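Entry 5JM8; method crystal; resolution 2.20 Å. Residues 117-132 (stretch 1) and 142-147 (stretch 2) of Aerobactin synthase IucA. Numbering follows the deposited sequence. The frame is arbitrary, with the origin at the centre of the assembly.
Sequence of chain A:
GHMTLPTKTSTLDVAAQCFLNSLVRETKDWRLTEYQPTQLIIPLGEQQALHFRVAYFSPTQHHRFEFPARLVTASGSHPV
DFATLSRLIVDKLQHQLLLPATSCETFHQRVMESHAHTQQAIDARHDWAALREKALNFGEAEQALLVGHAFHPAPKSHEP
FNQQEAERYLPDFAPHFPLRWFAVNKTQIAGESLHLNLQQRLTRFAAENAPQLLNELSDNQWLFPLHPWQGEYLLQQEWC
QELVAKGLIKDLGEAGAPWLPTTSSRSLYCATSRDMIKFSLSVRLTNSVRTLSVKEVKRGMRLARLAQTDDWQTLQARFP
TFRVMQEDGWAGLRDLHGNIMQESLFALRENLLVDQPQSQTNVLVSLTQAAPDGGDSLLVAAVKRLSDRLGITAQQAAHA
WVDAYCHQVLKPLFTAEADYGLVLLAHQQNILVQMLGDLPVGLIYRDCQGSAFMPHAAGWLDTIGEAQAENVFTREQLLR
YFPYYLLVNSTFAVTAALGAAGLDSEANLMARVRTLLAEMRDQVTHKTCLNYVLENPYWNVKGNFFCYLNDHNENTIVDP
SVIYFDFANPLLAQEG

Stretch 1, residues 117-132: HTQQAIDARHDWAALR
Stretch 2 142-147: EQALLV

Stretch 1 enters as a helix that began earlier in the chain and runs through Ala124, with i to i+4 bonds such as Ile122 N to Thr118 O (2.9 Å) and Arg125 N to Ala121 O (2.9 Å). Arg125 is the first residue to leave helical values (phi/psi -101/75) and opens a type I turn to Trp128, closed by Trp128 N to Arg125 O at 3.3 Å. Residues 126-132 keep helical phi/psi without the regular bonds. Stretch 2 has no regular structure: Gln143 (-116/10) and Ala144 (-96/-1) precede an extended Leu145 (-87/109), and Leu146 (-109/-20) and Val147 (-85/-37) follow. The register runs in opposite order, with CA of Thr118 6.4 Å from CA of Leu146 and CA of Trp128 7.1 Å from CA of Ala144.

Two side-chain donors of stretch 1 satisfy successive carbonyls of stretch 2, neither of which is tied up in a helix or strand. Arg125 NH1 donates to Gln143 O at 2.9 Å with an N-H...O angle of 169°, and the acceptor lies near the guanidinium plane, as an in-plane N-H requires. Trp128 NE1 donates to Ala144 O at 2.9 Å and 168°, again at the ring edge. Trp128 has chi1 t (-166°) and chi2 96°.

The arginine's m, m, m rotamer (chi4 -84°) also serves its own stretch. Arg125 NE forms a salt bridge with Asp127 OD1 at 2.9 Å (160°), and Arg125 NH2 donates to Asp127 OD2 at 3.1 Å (147°); a further bond from Arg125 NE to Asp127 OD2, at 3.3 Å, is weak. Asp127 is p (chi1 56°), and both its carboxylate oxygens receive bonds from the guanidinium, whose NH1 reaches across to stretch 2. NH1 is also bonded elsewhere in the structure.

Leu146, rotamer m, t and covered by 124 Å² of stretch 1, supplies the apolar centre of a contact burying 403 Å² in all. The CA-to-CB bond of Leu146 points toward stretch 1. Leu146 CD2 lies 4.2 Å from Ala121 CB, while Leu146 CD1 lies 4.3 Å from Ile122 CG1 (m, t) and 3.8 Å from Trp128 CD1, approaching the indole obliquely. Farther along, Leu131 CD1 (m, t) meets Ala144 CB at 3.7 Å. Leu145, by contrast, turns its CB away and makes no contact.

At the Thr118 end, the methyl CG2 of Thr118 (chi1 m) sits 3.5 Å from Leu146 O, and the hydroxyl accepts from a water and is also bonded elsewhere in the structure. That water donates to Thr118 OG1 at 3.0 Å and to Val147 O at 2.9 Å, bridging the stretches.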

# COMPACT_ATOMS: atom_id res chain seq x y z
N HIS A 117 -2.38 16.62 -33.44
CA HIS A 117 -2.01 16.52 -32.03
C HIS A 117 -2.54 15.23 -31.42
O HIS A 117 -1.87 14.59 -30.61
CB HIS A 117 -2.53 17.72 -31.25
CG HIS A 117 -1.99 19.03 -31.72
ND1 HIS A 117 -2.63 20.23 -31.50
CD2 HIS A 117 -0.87 19.33 -32.42
CE1 HIS A 117 -1.93 21.21 -32.03
NE2 HIS A 117 -0.85 20.69 -32.59
N THR A 118 -3.75 14.86 -31.82
CA THR A 118 -4.38 13.63 -31.35
C THR A 118 -3.57 12.41 -31.79
O THR A 118 -3.34 11.50 -31.00
CB THR A 118 -5.82 13.49 -31.88
OG1 THR A 118 -6.61 14.59 -31.40
CG2 THR A 118 -6.44 12.18 -31.41
N GLN A 119 -3.15 12.41 -33.05
CA GLN A 119 -2.39 11.28 -33.59
C GLN A 119 -1.08 11.14 -32.84
O GLN A 119 -0.64 10.02 -32.55
CB GLN A 119 -2.13 11.47 -35.09
CG GLN A 119 -1.40 10.31 -35.75
CD GLN A 119 -2.21 9.03 -35.76
OE1 GLN A 119 -3.32 8.99 -36.30
NE2 GLN A 119 -1.67 7.98 -35.16
N GLN A 120 -0.45 12.27 -32.52
CA GLN A 120 0.78 12.26 -31.74
C GLN A 120 0.56 11.58 -30.40
O GLN A 120 1.30 10.67 -30.02
CB GLN A 120 1.29 13.69 -31.51
CG GLN A 120 1.85 14.38 -32.74
CD GLN A 120 2.25 15.82 -32.48
OE1 GLN A 120 1.79 16.44 -31.52
NE2 GLN A 120 3.11 16.36 -33.33
N ALA A 121 -0.48 12.01 -29.70
CA ALA A 121 -0.80 11.48 -28.38
C ALA A 121 -1.07 9.98 -28.45
O ALA A 121 -0.60 9.22 -27.60
CB ALA A 121 -2.01 12.19 -27.80
N ILE A 122 -1.80 9.56 -29.48
CA ILE A 122 -2.13 8.15 -29.67
C ILE A 122 -0.86 7.32 -29.87
O ILE A 122 -0.76 6.19 -29.38
CB ILE A 122 -3.08 7.95 -30.87
CG1 ILE A 122 -4.46 8.51 -30.53
CG2 ILE A 122 -3.19 6.46 -31.24
CD1 ILE A 122 -5.42 8.60 -31.70
N ASP A 123 0.11 7.88 -30.58
CA ASP A 123 1.38 7.20 -30.83
C ASP A 123 2.29 7.26 -29.60
O ASP A 123 3.23 6.48 -29.49
CB ASP A 123 2.10 7.82 -32.03
CG ASP A 123 1.39 7.53 -33.35
OD1 ASP A 123 0.71 6.49 -33.46
OD2 ASP A 123 1.53 8.35 -34.28
N ALA A 124 2.01 8.19 -28.70
CA ALA A 124 2.82 8.36 -27.49
C ALA A 124 2.31 7.52 -26.33
O ALA A 124 3.08 7.17 -25.43
CB ALA A 124 2.85 9.83 -27.10
N ARG A 125 1.01 7.21 -26.34
CA ARG A 125 0.37 6.52 -25.22
C ARG A 125 0.17 5.03 -25.49
O ARG A 125 -0.94 4.58 -25.74
CB ARG A 125 -0.98 7.17 -24.90
CG ARG A 125 -0.88 8.60 -24.39
CD ARG A 125 -0.22 8.69 -23.02
NE ARG A 125 -0.93 7.89 -22.02
CZ ARG A 125 -1.99 8.30 -21.34
NH1 ARG A 125 -2.48 9.52 -21.53
NH2 ARG A 125 -2.57 7.49 -20.46
N HIS A 126 1.26 4.26 -25.42
CA HIS A 126 1.19 2.82 -25.64
C HIS A 126 0.64 2.11 -24.41
O HIS A 126 0.38 0.91 -24.44
CB HIS A 126 2.57 2.27 -26.00
CG HIS A 126 3.10 2.77 -27.30
ND1 HIS A 126 3.00 2.06 -28.47
CD2 HIS A 126 3.74 3.93 -27.62
CE1 HIS A 126 3.56 2.75 -29.45
NE2 HIS A 126 4.01 3.88 -28.96
N ASP A 127 0.48 2.87 -23.33
CA ASP A 127 -0.11 2.34 -22.11
C ASP A 127 -1.63 2.33 -22.17
O ASP A 127 -2.28 1.72 -21.31
CB ASP A 127 0.34 3.17 -20.90
CG ASP A 127 0.02 4.65 -21.06
OD1 ASP A 127 0.20 5.17 -22.17
OD2 ASP A 127 -0.40 5.28 -20.07
N TRP A 128 -2.21 2.98 -23.18
CA TRP A 128 -3.64 3.23 -23.18
C TRP A 128 -4.46 1.94 -23.22
O TRP A 128 -5.38 1.77 -22.41
CB TRP A 128 -4.04 4.13 -24.35
CG TRP A 128 -5.43 4.68 -24.18
CD1 TRP A 128 -5.77 5.90 -23.67
CD2 TRP A 128 -6.66 4.03 -24.52
NE1 TRP A 128 -7.14 6.04 -23.66
CE2 TRP A 128 -7.70 4.91 -24.18
CE3 TRP A 128 -6.97 2.78 -25.07
CZ2 TRP A 128 -9.04 4.58 -24.38
CZ3 TRP A 128 -8.30 2.46 -25.27
CH2 TRP A 128 -9.32 3.36 -24.92
N ALA A 129 -4.13 1.05 -24.14
CA ALA A 129 -4.87 -0.20 -24.28
C ALA A 129 -4.83 -1.04 -23.01
O ALA A 129 -5.74 -1.82 -22.74
CB ALA A 129 -4.33 -1.00 -25.45
N ALA A 130 -3.77 -0.87 -22.22
CA ALA A 130 -3.60 -1.63 -20.99
C ALA A 130 -4.53 -1.14 -19.88
O ALA A 130 -4.70 -1.83 -18.87
CB ALA A 130 -2.15 -1.55 -20.53
N LEU A 131 -5.11 0.04 -20.06
CA LEU A 131 -6.06 0.60 -19.09
C LEU A 131 -7.34 -0.22 -19.01
O LEU A 131 -8.08 -0.15 -18.02
CB LEU A 131 -6.40 2.05 -19.44
CG LEU A 131 -5.29 3.09 -19.36
CD1 LEU A 131 -5.82 4.46 -19.78
CD2 LEU A 131 -4.69 3.16 -17.97
N ARG A 132 -7.61 -1.00 -20.05
CA ARG A 132 -8.77 -1.88 -20.09
C ARG A 132 -8.69 -3.01 -19.06
O ARG A 132 -9.69 -3.65 -18.74
CB ARG A 132 -8.92 -2.51 -21.47
CG ARG A 132 -9.22 -1.54 -22.59
CD ARG A 132 -9.47 -2.29 -23.89
NE ARG A 132 -9.82 -1.39 -24.99
CZ ARG A 132 -9.03 -1.10 -26.01
NH1 ARG A 132 -7.82 -1.65 -26.12
NH2 ARG A 132 -9.46 -0.27 -26.95
N GLU A 142 -8.64 10.71 -15.63
CA GLU A 142 -8.55 12.12 -15.99
C GLU A 142 -7.56 12.38 -17.11
O GLU A 142 -7.60 13.44 -17.74
CB GLU A 142 -8.16 12.96 -14.77
CG GLU A 142 -9.26 13.13 -13.74
CD GLU A 142 -10.49 13.82 -14.29
OE1 GLU A 142 -10.35 14.67 -15.18
OE2 GLU A 142 -11.61 13.51 -13.82
N GLN A 143 -6.66 11.43 -17.35
CA GLN A 143 -5.64 11.58 -18.38
C GLN A 143 -5.80 10.56 -19.50
O GLN A 143 -4.92 10.44 -20.36
CB GLN A 143 -4.25 11.46 -17.76
CG GLN A 143 -3.91 12.59 -16.80
CD GLN A 143 -2.50 12.49 -16.25
OE1 GLN A 143 -1.97 11.39 -16.07
NE2 GLN A 143 -1.88 13.63 -15.99
N ALA A 144 -6.92 9.84 -19.50
CA ALA A 144 -7.15 8.78 -20.47
C ALA A 144 -7.96 9.26 -21.67
O ALA A 144 -8.22 8.49 -22.59
CB ALA A 144 -7.83 7.60 -19.81
N LEU A 145 -8.37 10.53 -21.65
CA LEU A 145 -9.12 11.10 -22.76
C LEU A 145 -8.18 11.65 -23.83
O LEU A 145 -7.53 12.67 -23.63
CB LEU A 145 -10.06 12.20 -22.27
CG LEU A 145 -10.95 12.87 -23.32
CD1 LEU A 145 -11.97 11.88 -23.87
CD2 LEU A 145 -11.64 14.10 -22.75
N LEU A 146 -8.12 10.96 -24.97
CA LEU A 146 -7.25 11.35 -26.07
C LEU A 146 -8.04 11.90 -27.25
O LEU A 146 -7.49 12.59 -28.11
CB LEU A 146 -6.40 10.16 -26.54
CG LEU A 146 -5.45 9.55 -25.51
CD1 LEU A 146 -4.61 8.47 -26.19
CD2 LEU A 146 -4.56 10.60 -24.86
N VAL A 147 -9.33 11.60 -27.31
CA VAL A 147 -10.18 12.07 -28.39
C VAL A 147 -10.71 13.47 -28.09
O VAL A 147 -10.84 14.30 -28.99
CB VAL A 147 -11.38 11.13 -28.63
CG1 VAL A 147 -12.32 11.71 -29.68
CG2 VAL A 147 -10.90 9.76 -29.06
O HOH W 1 -9.56 14.36 -31.58